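Side-chain contacts in mannan endo-1,4-beta-mannosidase (Mytilus edulis, PDB 2C0H), which hydrolyses internal beta-1,4 linkages in the backbones of mannans, cutting mannotetraose and longer mannooligosaccharides but leaving mannobiose and mannotriose intact: residues D159-P164 and G202-W207; S49-M54 and R94-A99; S72-E75 and Y81-G84; Y260-Y265 and E274-H279. The protein carries 3 engineered substitutions. All blocks are in the same frame, centred on the assembly; numbering follows the deposited sequence.

Contact 1 (D159-P164 and G202-W207); sequences DIMNEP and GRFVNW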
loop_
_atom_site.group_PDB
_atom_site.type_symbol
_atom_site.label_atom_id
_atom_site.label_comp_id
_atom_site.label_asym_id
_atom_site.label_seq_id
_atom_site.Cartn_x
_atom_site.Cartn_y
_atom_site.Cartn_z
ATOM N N ASP A 159 1.240 4.508 0.135
ATOM C CA ASP A 159 1.854 3.239 -0.247
ATOM C C ASP A 159 2.716 3.556 -1.472
ATOM O O ASP A 159 2.205 4.015 -2.480
ATOM C CB ASP A 159 0.713 2.236 -0.533
ATOM C CG ASP A 159 1.155 0.938 -1.172
ATOM O OD1 ASP A 159 2.349 0.707 -1.473
ATOM O OD2 ASP A 159 0.237 0.091 -1.384
ATOM N N ILE A 160 4.024 3.358 -1.363
ATOM C CA ILE A 160 4.932 3.726 -2.457
ATOM C C ILE A 160 4.701 2.922 -3.728
ATOM O O ILE A 160 4.778 3.466 -4.818
ATOM C CB ILE A 160 6.410 3.585 -2.077
ATOM C CG1 ILE A 160 6.733 4.385 -0.816
ATOM C CG2 ILE A 160 7.309 4.007 -3.231
ATOM C CD1 ILE A 160 6.345 5.795 -0.834
ATOM N N MET A 161 4.452 1.629 -3.613
ATOM C CA MET A 161 4.316 0.811 -4.820
ATOM C C MET A 161 3.534 -0.442 -4.541
ATOM O O MET A 161 3.724 -1.071 -3.515
ATOM C CB MET A 161 5.679 0.420 -5.393
ATOM C CG MET A 161 5.606 -0.164 -6.797
ATOM S SD MET A 161 7.261 -0.413 -7.483
ATOM C CE MET A 161 7.004 -0.025 -9.195
ATOM N N ASN A 162 2.645 -0.792 -5.462
ATOM C CA ASN A 162 2.013 -2.091 -5.448
ATOM C C ASN A 162 2.919 -3.162 -6.082
ATOM O O ASN A 162 3.324 -3.040 -7.241
ATOM C CB ASN A 162 0.696 -2.002 -6.223
ATOM C CG ASN A 162 -0.052 -3.291 -6.196
ATOM O OD1 ASN A 162 -0.482 -3.701 -5.140
ATOM N ND2 ASN A 162 -0.132 -3.977 -7.325
ATOM N N GLU A 163 3.221 -4.204 -5.315
ATOM C CA GLU A 163 3.939 -5.399 -5.772
ATOM C C GLU A 163 5.193 -5.158 -6.601
ATOM O O GLU A 163 5.277 -5.556 -7.770
ATOM C CB GLU A 163 2.965 -6.350 -6.495
ATOM C CG GLU A 163 1.772 -6.665 -5.608
ATOM C CD GLU A 163 0.842 -7.718 -6.162
ATOM O OE1 GLU A 163 0.999 -8.085 -7.338
ATOM O OE2 GLU A 163 -0.041 -8.185 -5.391
ATOM N N PRO A 164 6.210 -4.543 -5.989
ATOM C CA PRO A 164 7.478 -4.398 -6.733
ATOM C C PRO A 164 8.098 -5.714 -7.238
ATOM O O PRO A 164 8.859 -5.715 -8.214
ATOM C CB PRO A 164 8.420 -3.765 -5.704
ATOM C CG PRO A 164 7.609 -3.342 -4.577
ATOM C CD PRO A 164 6.294 -4.036 -4.613
ATOM N N GLY A 202 14.867 -1.438 -3.483
ATOM C CA GLY A 202 15.110 -0.876 -2.156
ATOM C C GLY A 202 15.425 0.610 -2.177
ATOM O O GLY A 202 14.940 1.383 -1.353
ATOM N N ARG A 203 16.260 1.025 -3.116
ATOM C CA ARG A 203 16.557 2.449 -3.276
ATOM C C ARG A 203 15.311 3.287 -3.623
ATOM O O ARG A 203 15.088 4.352 -3.075
ATOM C CB ARG A 203 17.625 2.633 -4.342
ATOM C CG ARG A 203 17.965 4.067 -4.617
ATOM C CD ARG A 203 19.031 4.162 -5.660
ATOM N NE ARG A 203 18.550 3.769 -6.992
ATOM C CZ ARG A 203 19.345 3.432 -8.011
ATOM N NH1 ARG A 203 20.670 3.438 -7.883
ATOM N NH2 ARG A 203 18.815 3.107 -9.181
ATOM N N PHE A 204 14.494 2.794 -4.543
ATOM C CA PHE A 204 13.268 3.478 -4.951
ATOM C C PHE A 204 12.346 3.760 -3.747
ATOM O O PHE A 204 11.812 4.864 -3.575
ATOM C CB PHE A 204 12.585 2.575 -5.982
ATOM C CG PHE A 204 11.396 3.185 -6.714
ATOM C CD1 PHE A 204 11.556 4.181 -7.684
ATOM C CD2 PHE A 204 10.119 2.679 -6.507
ATOM C CE1 PHE A 204 10.462 4.693 -8.367
ATOM C CE2 PHE A 204 9.027 3.185 -7.196
ATOM C CZ PHE A 204 9.192 4.185 -8.123
ATOM N N VAL A 205 12.186 2.749 -2.898
ATOM C CA VAL A 205 11.336 2.860 -1.734
ATOM C C VAL A 205 11.976 3.770 -0.686
ATOM O O VAL A 205 11.323 4.663 -0.175
ATOM C CB VAL A 205 11.042 1.478 -1.144
ATOM C CG1 VAL A 205 10.298 1.605 0.147
ATOM C CG2 VAL A 205 10.235 0.621 -2.167
ATOM N N ASN A 206 13.252 3.529 -0.387
ATOM C CA ASN A 206 13.986 4.335 0.605
ATOM C C ASN A 206 13.911 5.845 0.305
ATOM O O ASN A 206 13.645 6.669 1.193
ATOM C CB ASN A 206 15.438 3.849 0.640
ATOM C CG ASN A 206 16.325 4.595 1.624
ATOM O OD1 ASN A 206 17.325 5.207 1.214
ATOM N ND2 ASN A 206 16.021 4.497 2.911
ATOM N N TRP A 207 14.139 6.230 -0.946
ATOM C CA TRP A 207 14.152 7.667 -1.281
ATOM C C TRP A 207 12.767 8.335 -1.189
ATOM O O TRP A 207 12.631 9.478 -0.758
ATOM C CB TRP A 207 14.756 7.883 -2.667
ATOM C CG TRP A 207 16.274 7.735 -2.741
ATOM C CD1 TRP A 207 17.074 6.977 -1.940
ATOM C CD2 TRP A 207 17.136 8.395 -3.668
ATOM N NE1 TRP A 207 18.398 7.112 -2.322
ATOM C CE2 TRP A 207 18.457 7.972 -3.385
ATOM C CE3 TRP A 207 16.919 9.300 -4.714
ATOM C CZ2 TRP A 207 19.566 8.432 -4.107
ATOM C CZ3 TRP A 207 18.031 9.753 -5.448
ATOM C CH2 TRP A 207 19.327 9.316 -5.126
#

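Contact 2 (S49-M54 and R94-A99); sequences STLSDM and RAYLHA. Unlike the reference sequence in segment 49-54: Met54 (reference Ile).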
loop_
_atom_site.group_PDB
_atom_site.type_symbol
_atom_site.label_atom_id
_atom_site.label_comp_id
_atom_site.label_asym_id
_atom_site.label_seq_id
_atom_site.Cartn_x
_atom_site.Cartn_y
_atom_site.Cartn_z
ATOM N N SER A 49 -20.452 6.642 -3.543
ATOM C CA SER A 49 -21.323 5.517 -3.200
ATOM C C SER A 49 -20.530 4.428 -2.469
ATOM O O SER A 49 -21.063 3.763 -1.581
ATOM C CB SER A 49 -22.041 4.961 -4.429
ATOM O OG SER A 49 -21.159 4.388 -5.350
ATOM N N THR A 50 -19.259 4.243 -2.842
ATOM C CA THR A 50 -18.393 3.262 -2.173
ATOM C C THR A 50 -18.188 3.664 -0.709
ATOM O O THR A 50 -18.251 2.812 0.181
ATOM C CB THR A 50 -17.026 3.107 -2.897
ATOM O OG1 THR A 50 -17.229 2.583 -4.216
ATOM C CG2 THR A 50 -16.106 2.181 -2.151
ATOM N N LEU A 51 -17.924 4.943 -0.474
ATOM C CA LEU A 51 -17.780 5.460 0.892
ATOM C C LEU A 51 -19.046 5.258 1.730
ATOM O O LEU A 51 -18.958 4.892 2.896
ATOM C CB LEU A 51 -17.425 6.942 0.883
ATOM C CG LEU A 51 -16.071 7.354 0.318
ATOM C CD1 LEU A 51 -16.040 8.873 0.209
ATOM C CD2 LEU A 51 -14.924 6.835 1.181
ATOM N N SER A 52 -20.206 5.518 1.131
ATOM C CA SER A 52 -21.489 5.364 1.822
ATOM C C SER A 52 -21.709 3.912 2.231
ATOM O O SER A 52 -22.066 3.639 3.392
ATOM C CB SER A 52 -22.645 5.831 0.931
ATOM O OG SER A 52 -23.889 5.667 1.603
ATOM N N ASP A 53 -21.515 2.999 1.276
ATOM C CA ASP A 53 -21.624 1.545 1.505
ATOM C C ASP A 53 -20.727 1.115 2.662
ATOM O O ASP A 53 -21.143 0.384 3.561
ATOM C CB ASP A 53 -21.205 0.744 0.262
ATOM C CG ASP A 53 -22.218 0.788 -0.876
ATOM O OD1 ASP A 53 -23.311 1.371 -0.713
ATOM O OD2 ASP A 53 -21.896 0.223 -1.960
ATOM N N MET A 54 -19.479 1.563 2.628
ATOM C CA MET A 54 -18.512 1.151 3.629
ATOM C C MET A 54 -18.840 1.669 5.011
ATOM O O MET A 54 -18.790 0.902 5.965
ATOM C CB MET A 54 -17.101 1.542 3.216
ATOM C CG MET A 54 -16.599 0.681 2.089
ATOM S SD MET A 54 -14.946 1.134 1.594
ATOM C CE MET A 54 -14.122 1.072 3.195
ATOM N N ARG A 94 -8.129 16.590 -2.594
ATOM C CA ARG A 94 -8.732 17.232 -1.428
ATOM C C ARG A 94 -10.246 17.063 -1.419
ATOM O O ARG A 94 -10.818 16.857 -0.363
ATOM C CB ARG A 94 -8.352 18.715 -1.347
ATOM C CG ARG A 94 -8.367 19.251 0.057
ATOM C CD ARG A 94 -8.129 20.739 0.103
ATOM N NE ARG A 94 -6.771 21.138 -0.283
ATOM C CZ ARG A 94 -5.699 21.038 0.502
ATOM N NH1 ARG A 94 -5.780 20.498 1.716
ATOM N NH2 ARG A 94 -4.521 21.471 0.068
ATOM N N ALA A 95 -10.892 17.130 -2.586
ATOM C CA ALA A 95 -12.357 16.966 -2.644
ATOM C C ALA A 95 -12.730 15.563 -2.195
ATOM O O ALA A 95 -13.712 15.385 -1.475
ATOM C CB ALA A 95 -12.890 17.236 -4.024
ATOM N N TYR A 96 -11.964 14.575 -2.650
ATOM C CA TYR A 96 -12.177 13.177 -2.250
ATOM C C TYR A 96 -11.955 13.007 -0.761
ATOM O O TYR A 96 -12.738 12.365 -0.074
ATOM C CB TYR A 96 -11.283 12.215 -3.053
ATOM C CG TYR A 96 -11.458 10.739 -2.725
ATOM C CD1 TYR A 96 -12.728 10.164 -2.649
ATOM C CD2 TYR A 96 -10.363 9.905 -2.543
ATOM C CE1 TYR A 96 -12.881 8.810 -2.359
ATOM C CE2 TYR A 96 -10.517 8.555 -2.259
ATOM C CZ TYR A 96 -11.780 8.010 -2.169
ATOM O OH TYR A 96 -11.918 6.652 -1.891
ATOM N N LEU A 97 -10.876 13.585 -0.253
ATOM C CA LEU A 97 -10.618 13.522 1.187
ATOM C C LEU A 97 -11.749 14.161 2.021
ATOM O O LEU A 97 -12.072 13.647 3.090
ATOM C CB LEU A 97 -9.243 14.139 1.518
ATOM C CG LEU A 97 -8.039 13.312 1.052
ATOM C CD1 LEU A 97 -6.781 14.189 1.095
ATOM C CD2 LEU A 97 -7.832 12.035 1.880
ATOM N N HIS A 98 -12.352 15.253 1.536
ATOM C CA HIS A 98 -13.473 15.894 2.246
ATOM C C HIS A 98 -14.688 14.978 2.243
ATOM O O HIS A 98 -15.370 14.878 3.252
ATOM C CB HIS A 98 -13.855 17.240 1.646
ATOM C CG HIS A 98 -12.862 18.331 1.891
ATOM N ND1 HIS A 98 -11.857 18.245 2.828
ATOM C CD2 HIS A 98 -12.740 19.548 1.317
ATOM C CE1 HIS A 98 -11.150 19.364 2.815
ATOM N NE2 HIS A 98 -11.664 20.169 1.903
ATOM N N ALA A 99 -14.949 14.308 1.126
ATOM C CA ALA A 99 -16.029 13.309 1.068
ATOM C C ALA A 99 -15.798 12.149 2.038
ATOM O O ALA A 99 -16.719 11.714 2.738
ATOM C CB ALA A 99 -16.185 12.793 -0.359
#

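Contact 3 (S72-E75 and Y81-G84); sequences STPE and YVTG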
loop_
_atom_site.group_PDB
_atom_site.type_symbol
_atom_site.label_atom_id
_atom_site.label_comp_id
_atom_site.label_asym_id
_atom_site.label_seq_id
_atom_site.Cartn_x
_atom_site.Cartn_y
_atom_site.Cartn_z
ATOM N N SER A 72 -1.380 9.536 -16.717
ATOM C CA SER A 72 -1.979 10.887 -16.706
ATOM C C SER A 72 -1.341 11.854 -15.702
ATOM O O SER A 72 -1.388 13.063 -15.908
ATOM C CB SER A 72 -3.507 10.831 -16.519
ATOM O OG SER A 72 -3.873 10.389 -15.232
ATOM N N THR A 73 -0.758 11.324 -14.628
ATOM C CA THR A 73 -0.057 12.119 -13.609
ATOM C C THR A 73 1.183 11.333 -13.141
ATOM O O THR A 73 1.208 10.118 -13.201
ATOM C CB THR A 73 -0.956 12.439 -12.384
ATOM O OG1 THR A 73 -1.204 11.235 -11.635
ATOM C CG2 THR A 73 -2.305 13.073 -12.799
ATOM N N PRO A 74 2.259 12.020 -12.719
ATOM C CA PRO A 74 2.497 13.452 -12.793
ATOM C C PRO A 74 2.835 13.874 -14.220
ATOM O O PRO A 74 2.673 13.078 -15.140
ATOM C CB PRO A 74 3.699 13.623 -11.860
ATOM C CG PRO A 74 4.453 12.402 -12.005
ATOM C CD PRO A 74 3.413 11.310 -12.140
ATOM N N GLU A 75 3.319 15.107 -14.407
ATOM C CA GLU A 75 3.726 15.581 -15.730
ATOM C C GLU A 75 5.202 15.263 -16.019
ATOM O O GLU A 75 6.067 15.587 -15.204
ATOM C CB GLU A 75 3.490 17.091 -15.837
ATOM C CG GLU A 75 2.049 17.531 -15.570
ATOM C CD GLU A 75 1.017 16.773 -16.412
ATOM O OE1 GLU A 75 0.983 16.992 -17.644
ATOM O OE2 GLU A 75 0.224 15.968 -15.846
ATOM N N TYR A 81 12.057 13.039 -17.206
ATOM C CA TYR A 81 12.075 13.777 -15.944
ATOM C C TYR A 81 10.673 14.317 -15.607
ATOM O O TYR A 81 9.883 14.606 -16.496
ATOM C CB TYR A 81 13.086 14.915 -16.035
ATOM C CG TYR A 81 14.542 14.489 -16.007
ATOM C CD1 TYR A 81 15.302 14.639 -14.852
ATOM C CD2 TYR A 81 15.175 13.962 -17.126
ATOM C CE1 TYR A 81 16.622 14.265 -14.804
ATOM C CE2 TYR A 81 16.508 13.592 -17.079
ATOM C CZ TYR A 81 17.228 13.761 -15.922
ATOM O OH TYR A 81 18.547 13.389 -15.842
ATOM N N VAL A 82 10.365 14.491 -14.326
ATOM C CA VAL A 82 9.074 15.012 -13.891
ATOM C C VAL A 82 9.192 16.533 -13.738
ATOM O O VAL A 82 10.130 17.008 -13.084
ATOM C CB VAL A 82 8.628 14.338 -12.556
ATOM C CG1 VAL A 82 7.412 15.016 -11.973
ATOM C CG2 VAL A 82 8.391 12.844 -12.785
ATOM N N THR A 83 8.275 17.269 -14.353
ATOM C CA THR A 83 8.289 18.739 -14.331
ATOM C C THR A 83 7.322 19.399 -13.339
ATOM O O THR A 83 7.499 20.560 -12.956
ATOM C CB THR A 83 8.022 19.303 -15.738
ATOM O OG1 THR A 83 6.746 18.846 -16.201
ATOM C CG2 THR A 83 9.106 18.855 -16.709
ATOM N N GLY A 84 6.288 18.680 -12.924
ATOM C CA GLY A 84 5.310 19.228 -12.016
ATOM C C GLY A 84 4.073 18.374 -12.007
ATOM O O GLY A 84 4.116 17.214 -12.417
#

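Contact 4 (Y260-Y265 and E274-H279); sequences YQVHTY and ESPFKH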
loop_
_atom_site.group_PDB
_atom_site.type_symbol
_atom_site.label_atom_id
_atom_site.label_comp_id
_atom_site.label_asym_id
_atom_site.label_seq_id
_atom_site.Cartn_x
_atom_site.Cartn_y
_atom_site.Cartn_z
ATOM N N TYR A 260 4.152 -2.633 7.502
ATOM C CA TYR A 260 4.294 -3.566 6.383
ATOM C C TYR A 260 2.901 -3.891 5.863
ATOM O O TYR A 260 1.902 -3.762 6.574
ATOM C CB TYR A 260 5.000 -4.853 6.827
ATOM C CG TYR A 260 6.433 -4.688 7.332
ATOM C CD1 TYR A 260 7.429 -4.195 6.498
ATOM C CD2 TYR A 260 6.774 -5.029 8.616
ATOM C CE1 TYR A 260 8.734 -4.059 6.940
ATOM C CE2 TYR A 260 8.083 -4.895 9.071
ATOM C CZ TYR A 260 9.043 -4.412 8.230
ATOM O OH TYR A 260 10.330 -4.281 8.694
ATOM N N GLN A 261 2.854 -4.266 4.600
ATOM C CA GLN A 261 1.609 -4.642 3.948
ATOM C C GLN A 261 1.921 -5.831 3.057
ATOM O O GLN A 261 2.878 -5.797 2.270
ATOM C CB GLN A 261 1.078 -3.480 3.118
ATOM C CG GLN A 261 -0.251 -3.784 2.445
ATOM C CD GLN A 261 -0.596 -2.833 1.326
ATOM O OE1 GLN A 261 -1.233 -3.224 0.340
ATOM N NE2 GLN A 261 -0.216 -1.576 1.474
ATOM N N VAL A 262 1.146 -6.901 3.185
ATOM C CA VAL A 262 1.393 -8.109 2.411
ATOM C C VAL A 262 0.102 -8.573 1.778
ATOM O O VAL A 262 -0.956 -8.436 2.365
ATOM C CB VAL A 262 1.996 -9.264 3.253
ATOM C CG1 VAL A 262 0.991 -9.785 4.292
ATOM C CG2 VAL A 262 2.471 -10.392 2.375
ATOM N N HIS A 263 0.218 -9.126 0.580
ATOM C CA HIS A 263 -0.925 -9.662 -0.126
ATOM C C HIS A 263 -0.919 -11.191 -0.057
ATOM O O HIS A 263 0.143 -11.822 0.050
ATOM C CB HIS A 263 -0.878 -9.175 -1.568
ATOM C CG HIS A 263 -0.787 -7.681 -1.694
ATOM N ND1 HIS A 263 -0.461 -7.054 -2.878
ATOM C CD2 HIS A 263 -0.969 -6.695 -0.785
ATOM C CE1 HIS A 263 -0.454 -5.747 -2.689
ATOM N NE2 HIS A 263 -0.758 -5.501 -1.428
ATOM N N THR A 264 -2.093 -11.814 -0.094
ATOM C CA THR A 264 -2.103 -13.278 -0.034
ATOM C C THR A 264 -3.318 -13.870 -0.732
ATOM O O THR A 264 -4.462 -13.447 -0.504
ATOM C CB THR A 264 -1.963 -13.759 1.440
ATOM O OG1 THR A 264 -1.805 -15.189 1.509
ATOM C CG2 THR A 264 -3.131 -13.310 2.242
ATOM N N TYR A 265 -3.029 -14.802 -1.635
ATOM C CA TYR A 265 -4.037 -15.519 -2.410
ATOM C C TYR A 265 -3.684 -17.000 -2.425
ATOM O O TYR A 265 -2.505 -17.360 -2.434
ATOM C CB TYR A 265 -4.063 -14.983 -3.837
ATOM C CG TYR A 265 -4.408 -13.511 -3.961
ATOM C CD1 TYR A 265 -5.727 -13.078 -3.947
ATOM C CD2 TYR A 265 -3.419 -12.553 -4.122
ATOM C CE1 TYR A 265 -6.067 -11.745 -4.074
ATOM C CE2 TYR A 265 -3.748 -11.213 -4.265
ATOM C CZ TYR A 265 -5.076 -10.805 -4.235
ATOM O OH TYR A 265 -5.472 -9.490 -4.385
ATOM N N GLU A 274 3.838 -19.989 3.615
ATOM C CA GLU A 274 4.229 -18.607 3.900
ATOM C C GLU A 274 3.060 -17.655 4.207
ATOM O O GLU A 274 3.274 -16.539 4.708
ATOM C CB GLU A 274 5.079 -18.049 2.742
ATOM C CG GLU A 274 4.309 -17.518 1.540
ATOM C CD GLU A 274 3.744 -18.587 0.633
ATOM O OE1 GLU A 274 4.099 -19.777 0.785
ATOM O OE2 GLU A 274 2.932 -18.215 -0.246
ATOM N N SER A 275 1.823 -18.056 3.916
ATOM C CA SER A 275 0.687 -17.138 4.039
ATOM C C SER A 275 0.391 -16.666 5.468
ATOM O O SER A 275 0.406 -17.478 6.388
ATOM C CB SER A 275 -0.595 -17.774 3.496
ATOM O OG SER A 275 -1.710 -16.934 3.747
ATOM N N PRO A 276 0.094 -15.363 5.648
ATOM C CA PRO A 276 -0.359 -14.872 6.952
ATOM C C PRO A 276 -1.657 -15.499 7.442
ATOM O O PRO A 276 -1.959 -15.381 8.617
ATOM C CB PRO A 276 -0.526 -13.364 6.752
ATOM C CG PRO A 276 -0.479 -13.124 5.302
ATOM C CD PRO A 276 0.207 -14.269 4.663
ATOM N N PHE A 277 -2.425 -16.148 6.572
ATOM C CA PHE A 277 -3.598 -16.886 7.058
ATOM C C PHE A 277 -3.289 -18.292 7.609
ATOM O O PHE A 277 -4.209 -18.990 8.058
ATOM C CB PHE A 277 -4.685 -16.943 5.969
ATOM C CG PHE A 277 -5.343 -15.608 5.704
ATOM C CD1 PHE A 277 -6.156 -14.991 6.652
ATOM C CD2 PHE A 277 -5.155 -14.946 4.496
ATOM C CE1 PHE A 277 -6.740 -13.754 6.415
ATOM C CE2 PHE A 277 -5.755 -13.713 4.255
ATOM C CZ PHE A 277 -6.539 -13.107 5.209
ATOM N N LYS A 278 -2.021 -18.704 7.599
ATOM C CA LYS A 278 -1.597 -20.001 8.167
ATOM C C LYS A 278 -0.808 -19.852 9.471
ATOM O O LYS A 278 -0.425 -20.862 10.092
ATOM C CB LYS A 278 -0.747 -20.774 7.157
ATOM C CG LYS A 278 -1.476 -21.174 5.869
ATOM C CD LYS A 278 -2.756 -21.973 6.122
ATOM C CE LYS A 278 -2.517 -23.242 6.911
ATOM N NZ LYS A 278 -3.774 -24.057 7.009
ATOM N N HIS A 279 -0.582 -18.610 9.890
ATOM C CA HIS A 279 0.242 -18.319 11.066
ATOM C C HIS A 279 -0.237 -17.064 11.777
ATOM O O HIS A 279 -0.895 -16.205 11.180
ATOM C CB HIS A 279 1.706 -18.089 10.651
ATOM C CG HIS A 279 2.312 -19.215 9.880
ATOM N ND1 HIS A 279 2.828 -20.340 10.483
ATOM C CD2 HIS A 279 2.478 -19.389 8.549
ATOM C CE1 HIS A 279 3.282 -21.163 9.555
ATOM N NE2 HIS A 279 3.083 -20.607 8.372
HETATM O O HOH W 1 0.471 -16.185 0.232
#

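Contact 1 (D159-P164 and G202-W207)
Ile160 and Met161, near the end of barrel strand 155-162, pack against Phe204 and Val205 of helix 198-215, a strand-to-helix layer of the TIM barrel; the two short segments run nearly antiparallel, at 154°, with axes 9.0 Å apart. Ile160 points at the helix, and its CG2 methyl rests between two residues, 4.4 Å from CE2 of Phe204 and equally far from CA of Val205. Met161 follows with a Met-aromatic contact. Its chain and the Phe204 side chain cross at about a right angle, and the sulfur comes in obliquely, 61° off the ring normal. Both residues turn to the helix although they are consecutive on the strand, which fits the helix-like backbone at Ile160. The strand ends with Asn162, a probable substrate-binding residue, and Glu163, the probable proton donor, follows, so this apolar layer backs the active site. Leu124, Leu127 and Met128 of helix 121-129 also border Phe204. Because CG of Phe204 lies anti to its backbone N (chi1 -171°), the ring reaches forward to the thioether, where CE2 meets Met161 SD at 4.0 Å.

Contact 2 (S49-M54 and R94-A99)
Leu51 of helix 40-56 reaches across to helix 89-102 and meets Tyr96 and Ala99, joining two neighbouring outer helices of the TIM barrel. The tight part of the contact gathers round one methyl group. CD1 of Leu51 lies 3.8 Å from the carbonyl carbon of Ala99 and 4.0 Å from Ala99 CB, so it packs on both the backbone and the side chain of that residue. Leu51 CD1 also approaches the Tyr96 ring obliquely, 4.1 Å from its CE1. Two torsions place it there: CG of Leu51 stands anti to its carbonyl carbon (chi1 -66°), and CD1 then extends away from CA (chi2 171°) toward the other helix. Tyr96 reaches out from its own helix with CG anti to the backbone N (chi1 -179°), which brings CE1 to the leucine.

The backbones themselves stay apart: the nearest CA atoms, those of Leu51 and Ala99, are 8.0 Å from each other, and the segments bury just 121 Å² between them. The looser, more solvent-exposed side of the first helix carries Ser49, Ser52 and Asp53, that of the second Arg94 and His98; Arg94 forms a salt bridge with Glu152. Phe47, also on helix 40-56, meets the Tyr96 ring, and on the barrel side Val62 and Ile107 of strands 61-68 and 106-113 touch it.

No hydrogen bond or charge pair links the two segments, which implies that their attachment here rests on apolar shape fit, with the small Ala99 allowing the leucine methyl to come up against the helix backbone.

Contact 3 (S72-E75 and Y81-G84)
Pro74 and Val82 meet at about a right angle, the proline ring set across the two valine methyls. CG of Pro74 touches both branches, at 3.9 Å from Val82 CG1 and slightly farther from CG2, while its CB lies against the carbonyl oxygen of Gly84. Val82 presents CG1 by holding it anti to the backbone N (chi1 171°); the methyl also lies beside the carbonyl oxygen of Glu75. A cis peptide bond precedes Pro74, whose ring also packs on Tyr137 of helix 131-149.

Glu75 takes a different course. Glu75 CB lies 3.5 Å from Gly84 O and close to Thr83 OG1, but the chain then folds at chi2 (-52°) and carries the carboxylate off from the partner segment, where OE2 makes a weak hydrogen bond to His37.

Between these side chains the backbones are joined by two fairly straight bonds. Glu75 N donates to Gly84 O at 3.0 Å, and Thr83 N donates to Glu75 O at 2.9 Å. The Glu75 oxygen also receives a CA-H...O contact from Val82 CA at 3.3 Å.

Away from the annotated sites, the two bonds join the segments in a short, irregular antiparallel hairpin of strands 75-76 and 82-84, an excursion between barrel strand 61-68 and helix 89-102 of the TIM barrel.

Contact 4 (Y260-Y265 and E274-H279)
Thr264 OG1 and Ser275 OG form the polar core of this contact, a hydroxyl-hydroxyl hydrogen bond of 2.8 Å. Ser275 OG also accepts from the backbone N of Phe277 at 3.0 Å, closing an ST turn, and a type I beta turn runs from Ser275 to Lys278. A water extends the network: it sits 2.8 Å from Thr264 OG1 and donates to Glu274 OE2 at 3.2 Å, so the threonine hydroxyl has partners on both the serine and the water. With an alanine here in place of Ser275, Thr264 OG1 is likely to lose its hydroxyl mate and the Phe277 N-H its side-chain acceptor, leaving the turn freer to shift.

The apolar contacts flank these bonds. Thr264 OG1 is anti to the backbone N (chi1 -173°), which leaves CG2 between the backbone N and the carbonyl carbon, directed at the Phe277 ring. Thr264 CG2 meets this ring obliquely, 3.3 Å from Phe277 CE2, a tight contact. Val262 CG1 rests on Pro276 CG at 3.8 Å, and the proline CD lies near Thr264 CB, so that Pro276 touches both Val262 and Thr264.

On the strand's other face His263 NE2 donates to Gln261 OE1 at 2.9 Å, the acceptor lying in the imidazole plane. Tyr265, next after Thr264 and a probable substrate-binding residue, hydrogen-bonds the probable nucleophile Glu294. The turn thus packs against strand 260-263 and the residues that follow it, beside strand 290-294, whose Met290 and Ile292 touch Val262 and Thr264, while Trp311 of helix 305-314 bonds the carbonyl of Pro276.

How the contacts relate
Along the chain, the hairpin of contact 3 lies between the two helices of contact 2, strand 82-84 leading into helix 89-102; contacts 1 and 4 follow in series. These two lie on strands 155-162 and 260-263 of the barrel sheet, with strand 221-225 between. Their centres are about 19 Å apart, yet His263 ND1 meets Glu163 OE2 at 2.8 Å, a probable hydrogen bond in the probable active site. Contacts 2 and 3 lie farther out, about 19 and 21 Å from the chain's centre against 10 and 14 Å; contact 3 is about 18 Å from contact 1, centre to centre, without touching. Contacts 1 and 4 thus adjoin the probable catalytic residues, contacts 2 and 3 the outer barrel.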